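Local coordinates for Esterase/lipase (Lactobacillus rhamnosus, PDB 4N5H), which probably hydrolyses carboxylic esters, and may transfer their acyl groups, as a serine esterase of the alpha/beta-hydrolase fold, at residues A[158-163]-A[231-236]; A[140-145]-A[153-158]; A[221-226]-A[253-258]; A[177-182]-A[302-307]; A[68-73]-A[121-126]. The protein carries 1 engineered substitution. One frame throughout, in Å; residues are numbered along the deposited sequence. Where two conformers were deposited one is given.

Interaction 1. Residues A[158-163]-A[231-236]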
# COMPACT_ATOMS: atom_id res chain seq x y z
N ILE A 158 -15.42 -29.28 -25.91
CA ILE A 158 -16.70 -28.65 -26.31
C ILE A 158 -16.51 -27.83 -27.55
O ILE A 158 -17.36 -27.85 -28.46
CB ILE A 158 -17.34 -27.85 -25.17
CG1 ILE A 158 -17.68 -28.76 -24.00
CG2 ILE A 158 -18.58 -27.09 -25.65
CD1 ILE A 158 -17.84 -28.04 -22.68
N GLN A 159 -15.43 -27.09 -27.68
CA GLN A 159 -15.19 -26.29 -28.83
C GLN A 159 -15.13 -27.12 -30.13
O GLN A 159 -15.35 -26.55 -31.19
CB GLN A 159 -13.91 -25.47 -28.60
CG GLN A 159 -13.35 -24.75 -29.81
CD GLN A 159 -14.21 -23.60 -30.33
OE1 GLN A 159 -15.15 -23.18 -29.68
NE2 GLN A 159 -13.83 -23.07 -31.48
N GLN A 160 -14.80 -28.42 -30.04
CA GLN A 160 -14.67 -29.22 -31.23
C GLN A 160 -15.97 -29.98 -31.58
O GLN A 160 -16.02 -30.67 -32.59
CB GLN A 160 -13.59 -30.28 -31.03
CG GLN A 160 -12.36 -29.88 -30.42
CD GLN A 160 -11.83 -28.60 -30.94
OE1 GLN A 160 -11.98 -28.26 -32.14
NE2 GLN A 160 -11.15 -27.80 -29.98
N SER A 161 -16.97 -29.95 -30.73
CA SER A 161 -18.09 -30.89 -30.81
C SER A 161 -19.45 -30.19 -30.82
O SER A 161 -19.89 -29.59 -29.83
CB SER A 161 -18.11 -31.83 -29.65
OG SER A 161 -19.33 -32.56 -29.51
N ALA A 162 -20.18 -30.30 -31.94
CA ALA A 162 -21.52 -29.72 -32.02
C ALA A 162 -22.47 -30.31 -30.95
O ALA A 162 -23.26 -29.58 -30.31
CB ALA A 162 -22.15 -30.00 -33.40
N GLU A 163 -22.36 -31.60 -30.70
CA GLU A 163 -23.20 -32.24 -29.74
C GLU A 163 -22.94 -31.68 -28.31
O GLU A 163 -23.86 -31.50 -27.50
CB GLU A 163 -22.97 -33.75 -29.73
CG GLU A 163 -23.86 -34.50 -28.75
N ASP A 231 -11.29 -34.80 -32.70
CA ASP A 231 -9.95 -34.46 -33.07
C ASP A 231 -9.61 -33.18 -32.30
O ASP A 231 -10.23 -32.11 -32.50
CB ASP A 231 -9.81 -34.22 -34.55
CG ASP A 231 -9.83 -35.52 -35.36
OD1 ASP A 231 -9.66 -36.63 -34.81
OD2 ASP A 231 -10.01 -35.36 -36.56
N LEU A 232 -8.65 -33.33 -31.42
CA LEU A 232 -8.31 -32.29 -30.41
C LEU A 232 -6.99 -31.59 -30.74
O LEU A 232 -6.09 -32.14 -31.35
CB LEU A 232 -8.30 -32.91 -28.97
CG LEU A 232 -9.64 -33.39 -28.47
CD1 LEU A 232 -9.48 -34.18 -27.21
CD2 LEU A 232 -10.69 -32.25 -28.19
N PRO A 233 -6.81 -30.38 -30.17
CA PRO A 233 -5.49 -29.84 -30.18
C PRO A 233 -4.53 -30.68 -29.35
O PRO A 233 -4.94 -31.48 -28.47
CB PRO A 233 -5.69 -28.43 -29.52
CG PRO A 233 -6.95 -28.51 -28.83
CD PRO A 233 -7.76 -29.62 -29.37
N PRO A 234 -3.25 -30.35 -29.46
CA PRO A 234 -2.28 -30.94 -28.55
C PRO A 234 -2.41 -30.34 -27.11
O PRO A 234 -2.91 -29.22 -26.98
CB PRO A 234 -0.93 -30.54 -29.10
CG PRO A 234 -1.24 -29.73 -30.28
CD PRO A 234 -2.66 -29.40 -30.37
N PHE A 235 -2.11 -31.20 -26.15
CA PHE A 235 -2.15 -30.90 -24.72
C PHE A 235 -0.76 -30.88 -24.16
O PHE A 235 0.21 -31.50 -24.68
CB PHE A 235 -2.96 -31.87 -23.93
CG PHE A 235 -4.47 -31.67 -24.10
CD1 PHE A 235 -5.11 -31.99 -25.28
CD2 PHE A 235 -5.26 -31.15 -23.07
CE1 PHE A 235 -6.49 -31.80 -25.43
CE2 PHE A 235 -6.60 -31.01 -23.23
CZ PHE A 235 -7.23 -31.28 -24.39
N MET A 236 -0.60 -30.14 -23.04
CA MET A 236 0.65 -30.21 -22.25
C MET A 236 0.27 -30.37 -20.79
O MET A 236 -0.56 -29.55 -20.26
CB MET A 236 1.49 -28.98 -22.45
CG MET A 236 2.79 -28.99 -21.68
SD MET A 236 3.73 -27.49 -21.93
CE MET A 236 5.17 -27.85 -20.90

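Interaction 2. Residues A[140-145]-A[153-158]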
# COMPACT_ATOMS: atom_id res chain seq x y z
N VAL A 140 -3.27 -19.39 -30.16
CA VAL A 140 -3.97 -19.30 -28.86
C VAL A 140 -3.51 -20.45 -27.97
O VAL A 140 -3.70 -21.63 -28.28
CB VAL A 140 -5.48 -19.29 -28.97
CG1 VAL A 140 -6.17 -19.20 -27.58
CG2 VAL A 140 -5.93 -18.12 -29.85
N LEU A 141 -3.01 -20.09 -26.79
CA LEU A 141 -2.71 -21.05 -25.74
C LEU A 141 -3.84 -20.97 -24.67
O LEU A 141 -4.03 -19.88 -24.10
CB LEU A 141 -1.41 -20.73 -25.07
CG LEU A 141 -1.02 -21.45 -23.78
CD1 LEU A 141 -1.11 -22.94 -23.89
CD2 LEU A 141 0.35 -21.03 -23.27
N LEU A 142 -4.56 -22.05 -24.45
CA LEU A 142 -5.57 -22.16 -23.40
C LEU A 142 -4.93 -22.86 -22.22
O LEU A 142 -4.35 -23.97 -22.41
CB LEU A 142 -6.73 -22.93 -23.87
CG LEU A 142 -7.87 -23.10 -22.86
CD1 LEU A 142 -8.51 -21.78 -22.52
CD2 LEU A 142 -8.89 -24.10 -23.36
N THR A 143 -4.98 -22.26 -21.02
CA THR A 143 -4.38 -22.88 -19.84
C THR A 143 -5.28 -22.73 -18.67
O THR A 143 -6.06 -21.80 -18.64
CB THR A 143 -3.00 -22.38 -19.57
OG1 THR A 143 -2.38 -23.24 -18.63
CG2 THR A 143 -3.05 -21.00 -19.03
N GLY A 144 -5.23 -23.72 -17.81
CA GLY A 144 -5.94 -23.72 -16.56
C GLY A 144 -5.23 -24.50 -15.50
O GLY A 144 -4.58 -25.53 -15.79
N ASP A 145 -5.44 -24.06 -14.25
CA ASP A 145 -4.82 -24.76 -13.10
C ASP A 145 -5.86 -25.38 -12.19
O ASP A 145 -6.87 -24.72 -11.86
CB ASP A 145 -3.91 -23.89 -12.27
CG ASP A 145 -4.60 -22.76 -11.61
OD1 ASP A 145 -4.64 -22.81 -10.32
OD2 ASP A 145 -5.03 -21.81 -12.34
N SER A 153 -9.94 -28.38 -19.88
CA SER A 153 -9.94 -29.63 -20.61
C SER A 153 -11.32 -29.85 -21.25
O SER A 153 -11.42 -30.33 -22.37
CB SER A 153 -9.50 -30.84 -19.75
OG SER A 153 -10.55 -31.26 -18.87
N LEU A 154 -12.36 -29.47 -20.50
CA LEU A 154 -13.76 -29.55 -21.06
C LEU A 154 -14.02 -28.56 -22.16
O LEU A 154 -14.61 -28.91 -23.22
CB LEU A 154 -14.78 -29.41 -19.93
CG LEU A 154 -15.34 -30.67 -19.33
CD1 LEU A 154 -14.26 -31.59 -18.74
CD2 LEU A 154 -16.44 -30.44 -18.29
N VAL A 155 -13.60 -27.30 -22.00
CA VAL A 155 -13.78 -26.28 -23.00
C VAL A 155 -13.10 -26.71 -24.33
O VAL A 155 -13.66 -26.59 -25.38
CB VAL A 155 -13.14 -24.94 -22.49
CG1 VAL A 155 -12.89 -23.94 -23.62
CG2 VAL A 155 -13.99 -24.32 -21.44
N ALA A 156 -11.90 -27.31 -24.23
CA ALA A 156 -11.15 -27.78 -25.42
C ALA A 156 -11.98 -28.82 -26.21
O ALA A 156 -12.02 -28.74 -27.43
CB ALA A 156 -9.84 -28.39 -25.02
N CYS A 157 -12.67 -29.68 -25.51
CA CYS A 157 -13.50 -30.69 -26.18
C CYS A 157 -14.79 -30.11 -26.73
O CYS A 157 -15.21 -30.39 -27.88
CB CYS A 157 -13.86 -31.78 -25.19
SG CYS A 157 -12.44 -32.79 -24.67
N ILE A 158 -15.42 -29.28 -25.91
CA ILE A 158 -16.70 -28.65 -26.31
C ILE A 158 -16.51 -27.83 -27.55
O ILE A 158 -17.36 -27.85 -28.46
CB ILE A 158 -17.34 -27.85 -25.17
CG1 ILE A 158 -17.68 -28.76 -24.00
CG2 ILE A 158 -18.58 -27.09 -25.65
CD1 ILE A 158 -17.84 -28.04 -22.68

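Interaction 3. Residues A[221-226]-A[253-258]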
# COMPACT_ATOMS: atom_id res chain seq x y z
N LEU A 221 -19.02 -34.81 -16.92
CA LEU A 221 -18.31 -34.08 -15.81
C LEU A 221 -16.78 -34.32 -15.96
O LEU A 221 -16.03 -33.53 -15.43
CB LEU A 221 -18.69 -34.64 -14.44
CG LEU A 221 -19.82 -34.26 -13.56
CD1 LEU A 221 -19.39 -34.54 -12.15
CD2 LEU A 221 -20.22 -32.83 -13.68
N ASN A 222 -16.37 -35.43 -16.60
CA ASN A 222 -14.98 -35.89 -16.62
C ASN A 222 -14.44 -35.74 -18.00
O ASN A 222 -15.11 -35.95 -19.01
CB ASN A 222 -14.90 -37.33 -16.14
CG ASN A 222 -15.37 -37.52 -14.73
OD1 ASN A 222 -14.63 -37.36 -13.78
ND2 ASN A 222 -16.68 -37.82 -14.57
N PHE A 223 -13.17 -35.37 -18.12
CA PHE A 223 -12.54 -35.33 -19.45
C PHE A 223 -12.71 -36.63 -20.21
O PHE A 223 -12.89 -36.63 -21.42
CB PHE A 223 -11.05 -34.95 -19.31
CG PHE A 223 -10.33 -34.90 -20.59
CD1 PHE A 223 -10.43 -33.79 -21.38
CD2 PHE A 223 -9.47 -35.91 -20.95
CE1 PHE A 223 -9.79 -33.70 -22.60
CE2 PHE A 223 -8.78 -35.84 -22.14
CZ PHE A 223 -8.96 -34.72 -22.96
N SER A 224 -12.58 -37.76 -19.52
CA SER A 224 -12.71 -39.05 -20.15
C SER A 224 -14.10 -39.20 -20.82
O SER A 224 -14.23 -40.06 -21.68
CB SER A 224 -12.54 -40.15 -19.13
OG SER A 224 -13.41 -40.07 -18.01
N GLN A 225 -15.12 -38.43 -20.35
CA GLN A 225 -16.47 -38.47 -20.96
C GLN A 225 -16.63 -37.55 -22.10
O GLN A 225 -17.47 -37.79 -22.94
CB GLN A 225 -17.52 -38.18 -19.93
CG GLN A 225 -17.69 -39.22 -18.90
CD GLN A 225 -18.36 -38.77 -17.67
OE1 GLN A 225 -18.13 -37.70 -17.12
NE2 GLN A 225 -19.21 -39.66 -17.14
N VAL A 226 -15.88 -36.43 -22.18
CA VAL A 226 -16.02 -35.53 -23.32
C VAL A 226 -14.99 -35.70 -24.43
O VAL A 226 -15.17 -35.19 -25.51
CB VAL A 226 -16.05 -34.04 -22.80
CG1 VAL A 226 -17.32 -33.79 -21.98
CG2 VAL A 226 -14.86 -33.74 -21.93
N LEU A 253 -3.24 -39.12 -17.79
CA LEU A 253 -2.37 -39.66 -18.79
C LEU A 253 -2.98 -40.98 -19.44
O LEU A 253 -2.85 -41.21 -20.61
CB LEU A 253 -1.02 -39.98 -18.19
CG LEU A 253 -0.11 -38.81 -17.84
CD1 LEU A 253 1.05 -39.37 -17.02
CD2 LEU A 253 0.32 -38.13 -19.09
N LYS A 254 -3.55 -41.80 -18.61
CA LYS A 254 -4.18 -43.00 -19.09
C LYS A 254 -5.32 -42.68 -20.06
O LYS A 254 -5.51 -43.34 -21.05
CB LYS A 254 -4.70 -43.86 -17.93
CG LYS A 254 -3.57 -44.50 -17.17
CD LYS A 254 -4.13 -45.14 -15.91
CE LYS A 254 -2.99 -45.80 -15.18
NZ LYS A 254 -3.38 -45.79 -13.76
N VAL A 255 -6.12 -41.67 -19.73
CA VAL A 255 -7.17 -41.18 -20.69
C VAL A 255 -6.60 -40.66 -21.98
O VAL A 255 -7.09 -40.99 -23.09
CB VAL A 255 -8.07 -40.09 -20.07
CG1 VAL A 255 -9.07 -39.60 -21.11
CG2 VAL A 255 -8.69 -40.60 -18.80
N PHE A 256 -5.48 -39.89 -21.87
CA PHE A 256 -4.80 -39.42 -23.04
C PHE A 256 -4.35 -40.60 -23.93
O PHE A 256 -4.55 -40.60 -25.15
CB PHE A 256 -3.58 -38.62 -22.68
CG PHE A 256 -3.84 -37.16 -22.18
CD1 PHE A 256 -5.05 -36.48 -22.34
CD2 PHE A 256 -2.73 -36.44 -21.69
CE1 PHE A 256 -5.15 -35.14 -21.93
CE2 PHE A 256 -2.85 -35.10 -21.33
CZ PHE A 256 -4.05 -34.45 -21.48
N ASP A 257 -3.74 -41.60 -23.30
CA ASP A 257 -3.17 -42.71 -24.07
C ASP A 257 -4.27 -43.48 -24.75
O ASP A 257 -4.15 -43.79 -25.92
CB ASP A 257 -2.29 -43.57 -23.16
CG ASP A 257 -0.96 -42.88 -22.79
OD1 ASP A 257 -0.50 -41.97 -23.54
OD2 ASP A 257 -0.37 -43.36 -21.82
N ALA A 258 -5.35 -43.72 -24.04
CA ALA A 258 -6.49 -44.51 -24.59
C ALA A 258 -7.21 -43.84 -25.73
O ALA A 258 -7.75 -44.52 -26.68
CB ALA A 258 -7.42 -44.80 -23.47

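Interaction 4. Residues A[177-182]-A[302-307]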
# COMPACT_ATOMS: atom_id res chain seq x y z
N PHE A 177 -7.74 -23.46 -30.48
CA PHE A 177 -6.64 -23.54 -29.51
C PHE A 177 -5.44 -24.23 -30.13
O PHE A 177 -5.58 -25.37 -30.68
CB PHE A 177 -7.07 -24.29 -28.26
CG PHE A 177 -8.36 -23.79 -27.69
CD1 PHE A 177 -9.43 -24.62 -27.50
CD2 PHE A 177 -8.47 -22.45 -27.36
CE1 PHE A 177 -10.64 -24.12 -26.99
CE2 PHE A 177 -9.64 -21.97 -26.82
CZ PHE A 177 -10.74 -22.78 -26.66
N THR A 178 -4.31 -23.55 -30.13
CA THR A 178 -3.05 -24.09 -30.61
C THR A 178 -2.47 -25.17 -29.67
O THR A 178 -1.92 -26.19 -30.11
CB THR A 178 -2.05 -22.92 -30.79
OG1 THR A 178 -2.65 -21.95 -31.62
CG2 THR A 178 -0.74 -23.39 -31.42
N LEU A 179 -2.64 -24.96 -28.37
CA LEU A 179 -2.15 -25.84 -27.36
C LEU A 179 -3.07 -25.66 -26.14
O LEU A 179 -3.49 -24.52 -25.90
CB LEU A 179 -0.74 -25.40 -26.95
CG LEU A 179 -0.08 -26.17 -25.79
CD1 LEU A 179 0.05 -27.70 -25.98
CD2 LEU A 179 1.35 -25.59 -25.53
N VAL A 180 -3.31 -26.71 -25.41
CA VAL A 180 -4.05 -26.67 -24.17
C VAL A 180 -3.12 -27.20 -23.08
O VAL A 180 -2.74 -28.38 -23.03
CB VAL A 180 -5.31 -27.46 -24.22
CG1 VAL A 180 -6.06 -27.34 -22.94
CG2 VAL A 180 -6.22 -27.03 -25.34
N ALA A 181 -2.75 -26.29 -22.16
CA ALA A 181 -1.81 -26.61 -21.08
C ALA A 181 -2.54 -26.70 -19.73
O ALA A 181 -3.20 -25.74 -19.31
CB ALA A 181 -0.72 -25.62 -20.96
N LEU A 182 -2.46 -27.86 -19.13
CA LEU A 182 -3.18 -28.12 -17.87
C LEU A 182 -2.18 -28.20 -16.76
O LEU A 182 -1.26 -29.01 -16.80
CB LEU A 182 -3.98 -29.39 -17.97
CG LEU A 182 -4.91 -29.52 -19.18
CD1 LEU A 182 -5.55 -30.90 -19.21
CD2 LEU A 182 -5.92 -28.43 -19.28
N ASP A 302 4.95 -21.76 -28.82
CA ASP A 302 5.63 -21.06 -29.93
C ASP A 302 6.02 -22.09 -31.01
O ASP A 302 5.88 -21.77 -32.20
CB ASP A 302 6.93 -20.42 -29.48
CG ASP A 302 6.74 -19.19 -28.58
OD1 ASP A 302 5.61 -18.66 -28.47
OD2 ASP A 302 7.78 -18.69 -28.14
N ALA A 303 6.48 -23.24 -30.62
CA ALA A 303 6.88 -24.25 -31.62
C ALA A 303 5.67 -24.73 -32.45
O ALA A 303 5.75 -24.83 -33.67
CB ALA A 303 7.59 -25.38 -30.98
N LEU A 304 4.52 -24.96 -31.79
CA LEU A 304 3.30 -25.37 -32.40
C LEU A 304 2.80 -24.25 -33.29
O LEU A 304 2.26 -24.56 -34.37
CB LEU A 304 2.29 -25.83 -31.44
CG LEU A 304 2.59 -27.10 -30.73
CD1 LEU A 304 1.77 -27.33 -29.46
CD2 LEU A 304 2.38 -28.29 -31.69
N SER A 305 2.97 -22.97 -32.86
CA SER A 305 2.51 -21.82 -33.63
C SER A 305 3.31 -21.71 -34.94
O SER A 305 2.74 -21.37 -35.97
CB SER A 305 2.65 -20.54 -32.85
OG SER A 305 1.71 -20.58 -31.76
N LYS A 306 4.62 -21.90 -34.83
CA LYS A 306 5.55 -21.79 -35.98
C LYS A 306 5.22 -22.89 -36.97
O LYS A 306 5.24 -22.70 -38.19
CB LYS A 306 7.01 -21.96 -35.52
CG LYS A 306 7.62 -20.67 -34.94
N GLN A 307 4.96 -24.06 -36.49
CA GLN A 307 4.61 -25.16 -37.38
C GLN A 307 3.33 -24.88 -38.11
O GLN A 307 3.19 -25.18 -39.32
CB GLN A 307 4.45 -26.50 -36.65
CG GLN A 307 5.76 -27.00 -36.11
CD GLN A 307 5.64 -28.05 -34.99
OE1 GLN A 307 4.64 -28.79 -34.88
NE2 GLN A 307 6.70 -28.15 -34.20

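Interaction 5. Residues A[68-73]-A[121-126]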
# COMPACT_ATOMS: atom_id res chain seq x y z
N THR A 68 -1.74 -15.14 -28.17
CA THR A 68 -2.70 -15.09 -27.08
C THR A 68 -2.53 -16.19 -26.06
O THR A 68 -2.38 -17.39 -26.43
CB THR A 68 -4.09 -15.14 -27.68
OG1 THR A 68 -4.35 -13.94 -28.46
CG2 THR A 68 -5.20 -15.22 -26.60
N VAL A 69 -2.68 -15.86 -24.77
CA VAL A 69 -2.83 -16.86 -23.77
C VAL A 69 -4.19 -16.53 -23.07
O VAL A 69 -4.44 -15.33 -22.71
CB VAL A 69 -1.73 -16.79 -22.73
CG1 VAL A 69 -1.95 -17.87 -21.69
CG2 VAL A 69 -0.33 -16.97 -23.37
N ILE A 70 -4.99 -17.58 -22.83
CA ILE A 70 -6.25 -17.44 -22.12
C ILE A 70 -6.17 -18.38 -20.91
O ILE A 70 -5.87 -19.59 -21.01
CB ILE A 70 -7.37 -17.91 -22.97
CG1 ILE A 70 -7.53 -17.00 -24.18
CG2 ILE A 70 -8.68 -17.90 -22.16
CD1 ILE A 70 -8.48 -17.44 -25.23
N ASP A 71 -6.28 -17.77 -19.73
CA ASP A 71 -6.16 -18.44 -18.45
C ASP A 71 -7.49 -18.61 -17.69
O ASP A 71 -8.25 -17.65 -17.52
CB ASP A 71 -5.23 -17.62 -17.53
CG ASP A 71 -4.90 -18.38 -16.27
OD1 ASP A 71 -4.46 -19.52 -16.40
OD2 ASP A 71 -5.08 -17.84 -15.13
N ILE A 72 -7.70 -19.85 -17.26
CA ILE A 72 -8.88 -20.23 -16.45
C ILE A 72 -8.35 -20.61 -15.08
O ILE A 72 -7.73 -21.65 -14.87
CB ILE A 72 -9.66 -21.39 -17.04
CG1 ILE A 72 -10.03 -21.10 -18.48
CG2 ILE A 72 -10.88 -21.69 -16.15
CD1 ILE A 72 -10.63 -22.34 -19.18
N HIS A 73 -8.67 -19.80 -14.09
CA HIS A 73 -8.20 -20.00 -12.72
C HIS A 73 -8.87 -21.15 -12.02
O HIS A 73 -9.95 -21.60 -12.46
CB HIS A 73 -8.37 -18.71 -11.90
CG HIS A 73 -9.77 -18.43 -11.51
ND1 HIS A 73 -10.38 -19.11 -10.44
CD2 HIS A 73 -10.72 -17.63 -12.06
CE1 HIS A 73 -11.63 -18.69 -10.35
NE2 HIS A 73 -11.84 -17.75 -11.26
N ALA A 121 -18.53 -17.33 -22.99
CA ALA A 121 -18.85 -15.92 -23.23
C ALA A 121 -17.64 -15.01 -23.19
O ALA A 121 -17.51 -14.09 -24.03
CB ALA A 121 -19.84 -15.41 -22.17
N SER A 122 -16.68 -15.31 -22.29
CA SER A 122 -15.41 -14.56 -22.27
C SER A 122 -14.61 -14.83 -23.52
O SER A 122 -14.02 -13.89 -24.08
CB SER A 122 -14.56 -14.87 -21.03
OG SER A 122 -13.93 -16.13 -21.04
N LEU A 123 -14.65 -16.05 -24.04
CA LEU A 123 -13.91 -16.34 -25.31
C LEU A 123 -14.58 -15.61 -26.48
O LEU A 123 -13.92 -15.06 -27.33
CB LEU A 123 -13.93 -17.85 -25.63
CG LEU A 123 -13.36 -18.80 -24.57
CD1 LEU A 123 -13.52 -20.26 -25.01
CD2 LEU A 123 -11.97 -18.56 -24.34
N ARG A 124 -15.92 -15.64 -26.55
CA ARG A 124 -16.66 -14.93 -27.54
C ARG A 124 -16.40 -13.43 -27.49
O ARG A 124 -16.19 -12.81 -28.51
CB ARG A 124 -18.17 -15.20 -27.45
CG ARG A 124 -18.90 -14.81 -28.72
CD ARG A 124 -20.36 -15.42 -28.80
NE ARG A 124 -20.40 -16.76 -28.19
CZ ARG A 124 -20.01 -17.88 -28.79
NH1 ARG A 124 -19.71 -17.87 -30.09
NH2 ARG A 124 -19.97 -19.02 -28.09
N TRP A 125 -16.41 -12.84 -26.30
CA TRP A 125 -16.02 -11.46 -26.16
C TRP A 125 -14.65 -11.21 -26.77
O TRP A 125 -14.44 -10.27 -27.55
CB TRP A 125 -16.02 -11.09 -24.68
CG TRP A 125 -15.83 -9.61 -24.44
CD1 TRP A 125 -16.79 -8.66 -24.28
CD2 TRP A 125 -14.59 -8.93 -24.33
NE1 TRP A 125 -16.24 -7.44 -24.09
CE2 TRP A 125 -14.88 -7.57 -24.04
CE3 TRP A 125 -13.25 -9.35 -24.37
CZ2 TRP A 125 -13.88 -6.62 -23.91
CZ3 TRP A 125 -12.28 -8.39 -24.19
CH2 TRP A 125 -12.59 -7.05 -24.02
N LEU A 126 -13.70 -12.04 -26.42
CA LEU A 126 -12.34 -11.84 -26.94
C LEU A 126 -12.32 -11.98 -28.48
O LEU A 126 -11.54 -11.28 -29.17
CB LEU A 126 -11.37 -12.84 -26.28
CG LEU A 126 -9.87 -12.50 -26.43
CD1 LEU A 126 -9.48 -11.26 -25.66
CD2 LEU A 126 -9.04 -13.69 -25.89

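Interaction 1. Residues A[158-163]-A[231-236]
In this alpha/beta-hydrolase fold, the turn that follows helix 147-158 meets the loop leading into strand 235-240, and Q160 of the turn faces L232 and P233 of the loop. The turn, of type I from I158 to S161, is closed by S161 N to I158 O at 3.1 Å. Q160 does the touching with its CG, which lies 3.7 Å from L232 CD2 and equally near the carbonyl oxygen of D231. Because the chain is bent at chi2 (-44°), the amide folds back instead of stretching outward, and NE2 comes to 3.9 Å from P233 CD. That same NE2 donates to the carbonyl oxygen of A156, one turn back in the helix. Replacing this glutamine by an alanine is likely to leave the A156 carbonyl without this donor and L232 and P233 with less cover. No hydrogen bond joins the two segments, so they are held by van der Waals contact, the amide N-H being used on the A156 carbonyl while the CG methylene packs on L232 and the D231 carbonyl.

Interaction 2. Residues A[140-145]-A[153-158]
Both L142 and V155 send a branch away from their own backbone nitrogens, L142 through CG (chi1 -179°) and V155 through CG1 (chi1 162°), and these two branches converge in the gap between strand 140-145 and helix 147-158. With chi2 of L142 at 65°, CD1 is turned back beside CA and CD2 is the extended branch, reaching the helix 4.0 Å from V155 CG1. The two side chains pass at a slant, methyl against methyl. CD2 also comes within 4.5 Å of the backbone nitrogen of A156, a looser approach. All three residues are buried, and their side chains are all apolar. Strand 140-145 runs into a GxSxG sequence consistent with the nucleophile elbow of this family, and the helix that follows it is the one packed here. L142 is also flanked by I70 and I72 of strand 66-72 and by F177, whereas L141, on the other face of the sheet, meets M297, L298 and F301 of helix 288-311.

Interaction 3. Residues A[221-226]-A[253-258]
A short helix packed against the C-terminal part of a longer one makes this partly buried, apolar contact: F223 and S224 of helix 223-226 lie against V255 and F256 of helix 246-258, toward the periphery of the molecule. The F223 ring reaches across with one side, placing CD2 3.7 Å from V255 CG1 and CE2 3.7 Å from F256 CE1. The two phenylalanine rings are steeply inclined, planes at 83° and centroids 5.8 Å apart. Atoms CE2 and CZ of F223 come at the edge of the F256 ring, near its plane. V255 fits beside them like a fork: CG1, anti to the backbone N (chi1 178°), touches both the F223 ring and S224 CA, while CG2 rests 3.9 Å from S224 CB. The hydroxyl of S224 is engaged by E188. In the alpha/beta-hydrolase fold, helix 246-258 links the parallel strands 235-240 and 263-268, and F223 ties it to helix 147-158 through S153 and C157. With a serine in place of this phenylalanine, V255 CG1 and the edge of the F256 ring would probably lose the carbon they pack on, opening a gap toward S153 and C157. The start of helix 223-226 is fastened by Q225, whose OE1 accepts from N222 N at 2.9 Å in the carbonyl plane and from N222 ND2, at the same length, from well above that plane (58°).

Interaction 4. Residues A[177-182]-A[302-307]
L304 and L179 cross at about a right angle, their CD1 methyls 3.9 Å apart, where helix 288-311 passes the start of strand 179-183. The same CD1 of L304 also lies 3.9 Å from the carbonyl oxygen of T178, so one methyl fills the corner between strand side chain and backbone. T178 and L304 instead slide past each other in opposite directions, T178 CG2 standing 3.9 Å from L304 CB. A chi1 of -54° at T178 divides its two branches: CG2 is anti to the backbone N and faces the helix, while OG1 stays beside the backbone and accepts from V140 N of the adjoining strand. CG2 is further met by S305 OG at 3.7 Å, an oxygen already bonded to the F301 carbonyl one turn earlier in the helix. Both hydroxyls thus have partners outside the contact, and across it the oxygens S305 OG and T178 O meet methyl groups. A long C-terminal helix laid on one face of a central, largely parallel sheet is characteristic of the alpha/beta-hydrolase fold.

Interaction 5. Residues A[68-73]-A[121-126]
I70 reaches from strand 66-72 into the space between L123 and L126 of helix 112-129. Starting at CB, which points to the helix, its side chain divides: CG2 goes to L123 CD2 at 4.0 Å, and CG1 goes to L126 CD2, also at 4.0 Å. With chi2 at 171° the longer branch is extended, and its terminal CD1 ends between the two leucines, 3.8 Å from L123 CD2 and 3.8 Å from L126 CD2. The two leucines come from different directions, since L126 meets the isoleucine tip to tip whereas L123 slants across it. One turn of helix separates the pair, so the isoleucine is gripped on two sides. Nearby, T68 CG2 approaches L126 CD2 at 4.2 Å, its hydroxyl being bonded to the D136 carbonyl. Strand residues 68-72 and helix residues 121-126 run nearly antiparallel, at 159°, their axes 10.9 Å apart at closest. Strand 66-72 lies between strands 98-102 and 140-145, so I70 also meets M100, M102 and V140, while V69 packs on L92 of helix 86-94, across the sheet.

Interactions 2 and 5 are the buried contacts, each setting an aliphatic strand residue against a helix; their strands, 140-145 and 66-72, are neighbours in the sheet. Interaction 4 uses the next strand, 179-183, but packs it on the C-terminal helix and is only partly buried; threonine and serine join the leucines there. The loop entering strand 235-240, the next strand, makes interaction 1, a surface contact of turn and loop where a glutamine's CG and amide meet a leucine and a proline. Interactions 1 and 2 share I158. Interaction 3 alone joins two helices and brings aromatic rings together; F235 of interaction 1 packs against its F223 and F256. None has a hydrogen bond across it.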